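Sortase family protein (Streptococcus agalactiae, PDB 4D7W) probably acts as a class C sortase, a cysteine transpeptidase that takes part in assembling pili on the Gram-positive cell surface. Local coordinates at residues Gly38-Trp41 and Gln46-Leu49; Val85-Ile90 and Arg113-Ser118; Glu94-Pro99 and His106-Gly111. All coordinates share one frame; numbering follows the deposited sequence.

Contact 1 of 3, residues Gly38-Trp41 and Gln46-Leu49; sequences GMKW and QERL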
loop_
_atom_site.group_PDB
_atom_site.type_symbol
_atom_site.label_atom_id
_atom_site.label_comp_id
_atom_site.label_asym_id
_atom_site.label_seq_id
_atom_site.Cartn_x
_atom_site.Cartn_y
_atom_site.Cartn_z
ATOM N N GLY A 38 6.045 16.432 -0.790
ATOM C CA GLY A 38 6.858 15.285 -1.156
ATOM C C GLY A 38 6.672 14.188 -0.118
ATOM O O GLY A 38 5.773 14.264 0.731
ATOM N N MET A 39 7.508 13.156 -0.181
ATOM C CA MET A 39 7.421 12.077 0.794
ATOM C C MET A 39 7.701 12.608 2.182
ATOM O O MET A 39 8.581 13.448 2.374
ATOM C CB MET A 39 8.402 10.957 0.461
ATOM C CG MET A 39 8.056 10.235 -0.818
ATOM S SD MET A 39 6.513 9.324 -0.657
ATOM C CE MET A 39 6.511 8.339 -2.146
ATOM N N LYS A 40 6.956 12.113 3.156
ATOM C CA LYS A 40 7.104 12.595 4.514
ATOM C C LYS A 40 7.999 11.661 5.314
ATOM O O LYS A 40 7.546 11.019 6.254
ATOM C CB LYS A 40 5.730 12.745 5.170
ATOM C CG LYS A 40 4.816 13.725 4.418
ATOM C CD LYS A 40 3.628 14.183 5.246
ATOM C CE LYS A 40 4.038 15.188 6.303
ATOM N NZ LYS A 40 4.496 16.480 5.729
ATOM N N TRP A 41 9.269 11.591 4.929
ATOM C CA TRP A 41 10.274 10.822 5.663
ATOM C C TRP A 41 10.418 11.295 7.120
ATOM O O TRP A 41 10.678 10.493 8.013
ATOM C CB TRP A 41 11.643 10.906 4.962
ATOM C CG TRP A 41 11.620 10.604 3.481
ATOM C CD1 TRP A 41 11.859 11.482 2.459
ATOM C CD2 TRP A 41 11.342 9.341 2.863
ATOM N NE1 TRP A 41 11.742 10.845 1.245
ATOM C CE2 TRP A 41 11.427 9.531 1.466
ATOM C CE3 TRP A 41 11.019 8.074 3.353
ATOM C CZ2 TRP A 41 11.198 8.499 0.558
ATOM C CZ3 TRP A 41 10.801 7.051 2.452
ATOM C CH2 TRP A 41 10.889 7.269 1.067
ATOM N N GLN A 46 2.448 14.588 15.541
ATOM C CA GLN A 46 1.186 15.160 15.083
ATOM C C GLN A 46 0.729 14.551 13.755
ATOM O O GLN A 46 -0.435 14.184 13.575
ATOM C CB GLN A 46 1.350 16.679 14.929
ATOM C CG GLN A 46 0.071 17.432 14.901
ATOM C CD GLN A 46 -0.726 17.144 16.136
ATOM O OE1 GLN A 46 -0.382 17.595 17.230
ATOM N NE2 GLN A 46 -1.778 16.354 15.982
ATOM N N GLU A 47 1.663 14.467 12.813
ATOM C CA GLU A 47 1.381 13.899 11.505
ATOM C C GLU A 47 1.086 12.410 11.616
ATOM O O GLU A 47 0.228 11.886 10.915
ATOM C CB GLU A 47 2.558 14.153 10.564
ATOM C CG GLU A 47 2.613 15.589 10.077
ATOM C CD GLU A 47 3.941 15.963 9.445
ATOM O OE1 GLU A 47 4.930 15.219 9.607
ATOM O OE2 GLU A 47 3.997 17.022 8.787
ATOM N N ARG A 48 1.800 11.728 12.503
ATOM C CA ARG A 48 1.606 10.299 12.662
ATOM C C ARG A 48 0.211 10.003 13.227
ATOM O O ARG A 48 -0.443 9.055 12.794
ATOM C CB ARG A 48 2.689 9.699 13.557
ATOM C CG ARG A 48 2.496 8.209 13.835
ATOM C CD ARG A 48 3.756 7.590 14.466
ATOM N NE ARG A 48 4.903 7.783 13.586
ATOM C CZ ARG A 48 5.880 8.657 13.810
ATOM N NH1 ARG A 48 5.862 9.405 14.911
ATOM N NH2 ARG A 48 6.884 8.769 12.942
ATOM N N LEU A 49 -0.239 10.820 14.181
ATOM C CA LEU A 49 -1.607 10.725 14.704
ATOM C C LEU A 49 -2.659 10.946 13.617
ATOM O O LEU A 49 -3.665 10.246 13.572
ATOM C CB LEU A 49 -1.831 11.744 15.833
ATOM C CG LEU A 49 -1.403 11.411 17.269
ATOM C CD1 LEU A 49 -0.033 10.730 17.304
ATOM C CD2 LEU A 49 -1.388 12.668 18.133
#

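Contact 2 of 3, residues Val85-Ile90 and Arg113-Ser118; sequences VLQTSI and RGLPSS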
loop_
_atom_site.group_PDB
_atom_site.type_symbol
_atom_site.label_atom_id
_atom_site.label_comp_id
_atom_site.label_asym_id
_atom_site.label_seq_id
_atom_site.Cartn_x
_atom_site.Cartn_y
_atom_site.Cartn_z
ATOM N N VAL A 85 3.165 -5.962 12.063
ATOM C CA VAL A 85 2.414 -5.941 10.812
ATOM C C VAL A 85 3.025 -6.871 9.763
ATOM O O VAL A 85 2.320 -7.678 9.140
ATOM C CB VAL A 85 2.315 -4.519 10.213
ATOM C CG1 VAL A 85 1.795 -4.590 8.776
ATOM C CG2 VAL A 85 1.397 -3.648 11.043
ATOM N N LEU A 86 4.334 -6.780 9.568
ATOM C CA LEU A 86 4.948 -7.488 8.443
ATOM C C LEU A 86 5.066 -9.004 8.672
ATOM O O LEU A 86 5.259 -9.760 7.721
ATOM C CB LEU A 86 6.325 -6.890 8.117
ATOM C CG LEU A 86 6.374 -5.454 7.558
ATOM C CD1 LEU A 86 7.818 -5.038 7.294
ATOM C CD2 LEU A 86 5.518 -5.266 6.294
ATOM N N GLN A 87 4.922 -9.461 9.914
ATOM C CA GLN A 87 5.027 -10.894 10.166
ATOM C C GLN A 87 3.887 -11.677 9.508
ATOM O O GLN A 87 4.066 -12.838 9.162
ATOM C CB GLN A 87 5.089 -11.175 11.669
ATOM C CG GLN A 87 6.467 -10.871 12.261
ATOM C CD GLN A 87 6.549 -11.075 13.770
ATOM O OE1 GLN A 87 5.558 -11.424 14.421
ATOM N NE2 GLN A 87 7.734 -10.849 14.333
ATOM N N THR A 88 2.732 -11.048 9.294
ATOM C CA THR A 88 1.604 -11.758 8.683
ATOM C C THR A 88 0.861 -10.986 7.590
ATOM O O THR A 88 -0.035 -11.535 6.940
ATOM C CB THR A 88 0.560 -12.148 9.741
ATOM O OG1 THR A 88 0.001 -10.958 10.322
ATOM C CG2 THR A 88 1.195 -13.013 10.820
ATOM N N SER A 89 1.207 -9.718 7.393
ATOM C CA SER A 89 0.447 -8.894 6.464
ATOM C C SER A 89 1.325 -7.948 5.679
ATOM O O SER A 89 2.546 -7.988 5.777
ATOM C CB SER A 89 -0.613 -8.096 7.214
ATOM O OG SER A 89 -1.476 -8.973 7.909
ATOM N N ILE A 90 0.681 -7.091 4.901
ATOM C CA ILE A 90 1.398 -6.095 4.138
ATOM C C ILE A 90 1.315 -4.767 4.870
ATOM O O ILE A 90 0.260 -4.411 5.403
ATOM C CB ILE A 90 0.819 -5.962 2.717
ATOM C CG1 ILE A 90 0.802 -7.331 2.019
ATOM C CG2 ILE A 90 1.593 -4.932 1.917
ATOM C CD1 ILE A 90 2.185 -7.982 1.917
ATOM N N ARG A 113 9.908 -10.928 2.200
ATOM C CA ARG A 113 10.108 -11.827 1.082
ATOM C C ARG A 113 9.972 -13.226 1.657
ATOM O O ARG A 113 10.943 -13.990 1.754
ATOM C CB ARG A 113 11.469 -11.581 0.415
ATOM C CG ARG A 113 11.694 -12.295 -0.917
ATOM C CD ARG A 113 10.984 -11.608 -2.077
ATOM N NE ARG A 113 11.179 -12.351 -3.325
ATOM C CZ ARG A 113 12.210 -12.194 -4.151
ATOM N NH1 ARG A 113 13.170 -11.328 -3.864
ATOM N NH2 ARG A 113 12.291 -12.911 -5.266
ATOM N N GLY A 114 8.758 -13.531 2.092
ATOM C CA GLY A 114 8.467 -14.815 2.697
ATOM C C GLY A 114 8.924 -14.961 4.138
ATOM O O GLY A 114 9.946 -14.404 4.554
ATOM N N LEU A 115 8.136 -15.706 4.904
ATOM C CA LEU A 115 8.523 -16.160 6.232
ATOM C C LEU A 115 8.190 -17.646 6.320
ATOM O O LEU A 115 7.493 -18.171 5.447
ATOM C CB LEU A 115 7.816 -15.356 7.328
ATOM C CG LEU A 115 8.389 -13.962 7.608
ATOM C CD1 LEU A 115 7.662 -13.315 8.769
ATOM C CD2 LEU A 115 9.887 -14.040 7.884
ATOM N N PRO A 116 8.695 -18.326 7.363
ATOM C CA PRO A 116 8.608 -19.782 7.535
ATOM C C PRO A 116 7.257 -20.411 7.174
ATOM O O PRO A 116 7.243 -21.540 6.684
ATOM C CB PRO A 116 8.905 -19.961 9.025
ATOM C CG PRO A 116 9.888 -18.878 9.314
ATOM C CD PRO A 116 9.472 -17.701 8.451
ATOM N N SER A 117 6.152 -19.712 7.409
ATOM C CA SER A 117 4.842 -20.276 7.086
ATOM C C SER A 117 3.897 -19.224 6.521
ATOM O O SER A 117 2.734 -19.132 6.921
ATOM C CB SER A 117 4.219 -20.936 8.317
ATOM O OG SER A 117 3.931 -19.983 9.324
ATOM N N SER A 118 4.408 -18.439 5.580
ATOM C CA SER A 118 3.621 -17.410 4.916
ATOM C C SER A 118 4.393 -16.849 3.719
ATOM O O SER A 118 5.535 -16.407 3.860
ATOM C CB SER A 118 3.255 -16.295 5.901
ATOM O OG SER A 118 4.405 -15.791 6.553
#

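Contact 3 of 3, residues Glu94-Pro99 and His106-Gly111; sequences EGSSLP and HSILSG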
loop_
_atom_site.group_PDB
_atom_site.type_symbol
_atom_site.label_atom_id
_atom_site.label_comp_id
_atom_site.label_asym_id
_atom_site.label_seq_id
_atom_site.Cartn_x
_atom_site.Cartn_y
_atom_site.Cartn_z
ATOM N N GLU A 94 4.695 4.687 6.155
ATOM C CA GLU A 94 3.852 5.673 6.834
ATOM C C GLU A 94 3.956 7.078 6.227
ATOM O O GLU A 94 2.997 7.859 6.280
ATOM C CB GLU A 94 4.203 5.714 8.333
ATOM C CG GLU A 94 5.519 6.404 8.626
ATOM C CD GLU A 94 5.721 6.707 10.115
ATOM O OE1 GLU A 94 4.869 6.282 10.928
ATOM O OE2 GLU A 94 6.729 7.375 10.463
ATOM N N GLY A 95 5.104 7.401 5.645
ATOM C CA GLY A 95 5.276 8.713 5.040
ATOM C C GLY A 95 4.867 8.823 3.580
ATOM O O GLY A 95 5.079 9.870 2.958
ATOM N N SER A 96 4.287 7.759 3.021
ATOM C CA SER A 96 3.880 7.779 1.615
ATOM C C SER A 96 2.394 8.065 1.490
ATOM O O SER A 96 1.678 8.096 2.482
ATOM C CB SER A 96 4.244 6.456 0.910
ATOM O OG SER A 96 3.542 5.330 1.423
ATOM N N SER A 97 1.927 8.316 0.269
ATOM C CA SER A 97 0.522 8.623 0.067
ATOM C C SER A 97 -0.359 7.417 0.431
ATOM O O SER A 97 0.049 6.271 0.241
ATOM C CB SER A 97 0.264 9.043 -1.389
ATOM O OG SER A 97 1.215 10.002 -1.834
ATOM N N LEU A 98 -1.557 7.673 0.956
ATOM C CA LEU A 98 -2.546 6.602 1.197
ATOM C C LEU A 98 -2.840 5.862 -0.107
ATOM O O LEU A 98 -2.847 6.478 -1.167
ATOM C CB LEU A 98 -3.858 7.172 1.785
ATOM C CG LEU A 98 -3.676 7.912 3.108
ATOM C CD1 LEU A 98 -4.938 8.709 3.529
ATOM C CD2 LEU A 98 -3.254 6.912 4.189
ATOM N N PRO A 99 -3.084 4.543 -0.028
ATOM C CA PRO A 99 -3.272 3.694 -1.212
ATOM C C PRO A 99 -4.577 3.910 -1.991
ATOM O O PRO A 99 -4.962 3.027 -2.745
ATOM C CB PRO A 99 -3.223 2.271 -0.628
ATOM C CG PRO A 99 -3.609 2.446 0.810
ATOM C CD PRO A 99 -2.979 3.745 1.206
ATOM N N HIS A 106 2.065 8.924 -4.395
ATOM C CA HIS A 106 2.871 7.722 -4.547
ATOM C C HIS A 106 2.758 6.961 -3.245
ATOM O O HIS A 106 3.260 7.395 -2.215
ATOM C CB HIS A 106 4.333 8.047 -4.884
ATOM C CG HIS A 106 5.146 6.838 -5.262
ATOM N ND1 HIS A 106 6.427 6.925 -5.764
ATOM C CD2 HIS A 106 4.852 5.515 -5.207
ATOM C CE1 HIS A 106 6.893 5.706 -5.994
ATOM N NE2 HIS A 106 5.961 4.833 -5.655
ATOM N N SER A 107 2.018 5.864 -3.301
ATOM C CA SER A 107 1.804 4.997 -2.161
ATOM C C SER A 107 2.821 3.856 -2.206
ATOM O O SER A 107 3.068 3.285 -3.271
ATOM C CB SER A 107 0.376 4.444 -2.189
ATOM O OG SER A 107 0.069 3.787 -0.974
ATOM N N ILE A 108 3.392 3.510 -1.058
ATOM C CA ILE A 108 4.378 2.434 -0.990
ATOM C C ILE A 108 3.940 1.357 -0.001
ATOM O O ILE A 108 3.664 1.656 1.164
ATOM C CB ILE A 108 5.748 2.958 -0.579
ATOM C CG1 ILE A 108 6.246 3.985 -1.592
ATOM C CG2 ILE A 108 6.773 1.801 -0.483
ATOM C CD1 ILE A 108 7.459 4.779 -1.121
ATOM N N LEU A 109 3.882 0.117 -0.484
ATOM C CA LEU A 109 3.436 -1.033 0.284
ATOM C C LEU A 109 4.584 -2.030 0.422
ATOM O O LEU A 109 5.230 -2.373 -0.567
ATOM C CB LEU A 109 2.256 -1.700 -0.399
ATOM C CG LEU A 109 1.066 -0.793 -0.697
ATOM C CD1 LEU A 109 -0.077 -1.620 -1.255
ATOM C CD2 LEU A 109 0.664 -0.050 0.564
ATOM N N SER A 110 4.815 -2.506 1.639
ATOM C CA SER A 110 5.987 -3.335 1.944
ATOM C C SER A 110 5.596 -4.688 2.549
ATOM O O SER A 110 4.653 -4.788 3.345
ATOM C CB SER A 110 6.907 -2.573 2.895
ATOM O OG SER A 110 8.077 -3.307 3.204
ATOM N N GLY A 111 6.323 -5.736 2.171
ATOM C CA GLY A 111 6.033 -7.054 2.692
ATOM C C GLY A 111 7.295 -7.900 2.668
ATOM O O GLY A 111 8.114 -7.788 1.737
#

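Contact 1 of 3, residues Gly38-Trp41 and Gln46-Leu49
K40 lays the end of its side chain over the flat face of the E47 carboxylate. K40 CE and E47 OE2 are 3.1 Å apart. The ammonium follows on the same side, and K40 NZ to E47 OE2, also 3.1 Å, is a salt bridge. Because NZ stands above the carboxylate plane, the attraction is probably chiefly electrostatic. The lysine chain bends twice near its end (chi3 75°, chi4 67°), which turns NZ along the carboxylate, whereas the glutamate is extended beyond CG; the two chains cross at about a right angle. The other oxygen, E47 OE1, bonds to the backbone N of T44, consistent with the N3 half of a capping box at the start of helix 45-52.

Between the segments the close approach is confined to the K40 end and the E47 carboxylate, both partly exposed. Behind them the backbones stand well apart, with K40 CA and E47 CA 9.1 Å from each other, and the contact belongs to the surface. On the buried side, M39 packs against H106 and I108 of strand 105-115. W41 rests on L93, L157 and Q161, and the lysine itself touches Q33. The bridge ties the loop after helix 34-37 to the first turn of helix 45-52.

Contact 2 of 3, residues Val85-Ile90 and Arg113-Ser118
L115 sets one methyl against the backbone of Q87, with L115 CD1 3.6 Å from Q87 O. The methyl comes in from the flank of the carbonyl, not from beyond its oxygen, and therefore also lies 3.8 Å from Q87 CA. The glutamine side chain starts away from 113-118, yet Q87 CG still brushes L115 CD1 at 4.4 Å before the extended chain runs on. S118 takes a different place. Its hydroxyl lies ahead of the same carbonyl, but S118 OG is 4.0 Å from Q87 O, a distance of loose contact.

The torsions of L115 account for the reach of its methyl: CG sits beside the backbone N (chi1 -78°), and CD1 continues outward with chi2 near 180°. L115 and S118 are held to each other by paired backbone bonds, L115 N to S118 O (2.9 Å) and S118 N to L115 O (3.1 Å). They close a two-residue β-hairpin through P116 and S117, joining strand 105-115 to strand 118-120. On the other side, S89 N bonds to V85 O at 2.9 Å, a helical-type bond that closes the turn around Q87, whose carbonyl oxygen faces L115 and S118.

Further out, R113 anchors the root of the hairpin. Its guanidinium reaches S122 O, T175 OG1 and the carbonyl of C174, the cysteine in the TLxTC signature of sortases. L86 packs on H112 of strand 105-115.

Dispersion between a methyl and a peptide is the main attraction across this partly exposed contact; it is largely nonpolar and small, burying 109 Å² in all, while the backbone bonds that shape each turn stay within their own segment.

Contact 3 of 3, residues Glu94-Pro99 and His106-Gly111
S107 places its hydroxyl over one face of the P99 ring, displaced toward the CA rim, with S107 OG 3.4 Å from P99 CA. The peptide carbonyls are met differently: S97 N approaches H106 O (3.0 Å) from 45° above the carbonyl plane, while S107 OG donates to S97 O at 2.8 Å from a position tilted only modestly out of plane. The H106 imidazole is held at its edge by both nitrogens, ND1 to Q161 O and NE2 to T170 OG1; M39 CE stands above its plane, just outside the CG-ND1 rim.

Two further hydroxyls accept strand N-H groups. H106 N points almost straight at S97 OG (2.9 Å, 164° at the hydrogen). A chi1 of 65° swings S96 OG toward the strand, where it meets I108 N at 3.1 Å; its stronger partner is L93 O.

In the sortase β-barrel, strand 105-115 runs antiparallel to 90-92 and parallel to 167-175. Along 94-99, which follows strand 90-92, backbone pairing persists at S97 N to H106 O, while the S96 and S97 hydroxyls appear to stand in for carbonyl acceptors. The opposite edge pairs with 167-175, through S107 to Y168 and T170.

S97 O accepts a second bond, from H92 NE2, and this buried oxygen is therefore gripped twice. L98 turns outward from the strand to pack on A27 and Y30 of helix 17-31.

Overall arrangement
From the N terminus the chain passes through the leading helices before contact 1 closes a short loop between helices 34-37 and 45-52. Contact 1 is complete before the other two begin. Contact 2 spans from the end of helix 83-86 to the hairpin after strand 105-115, and contact 3, between the loop that follows strand 90-92 and strand 105-115, is nested inside that span. Contacts 2 and 3 share strand 105-115 and touch where L86 and I90 pack on S110. Contact 3 meets contact 1: R48 forms a salt bridge with E94, and K40 N probably bonds to G95 O. The helical N-terminal part is thereby tied to the barrel, whereas contacts 1 and 2 stay apart.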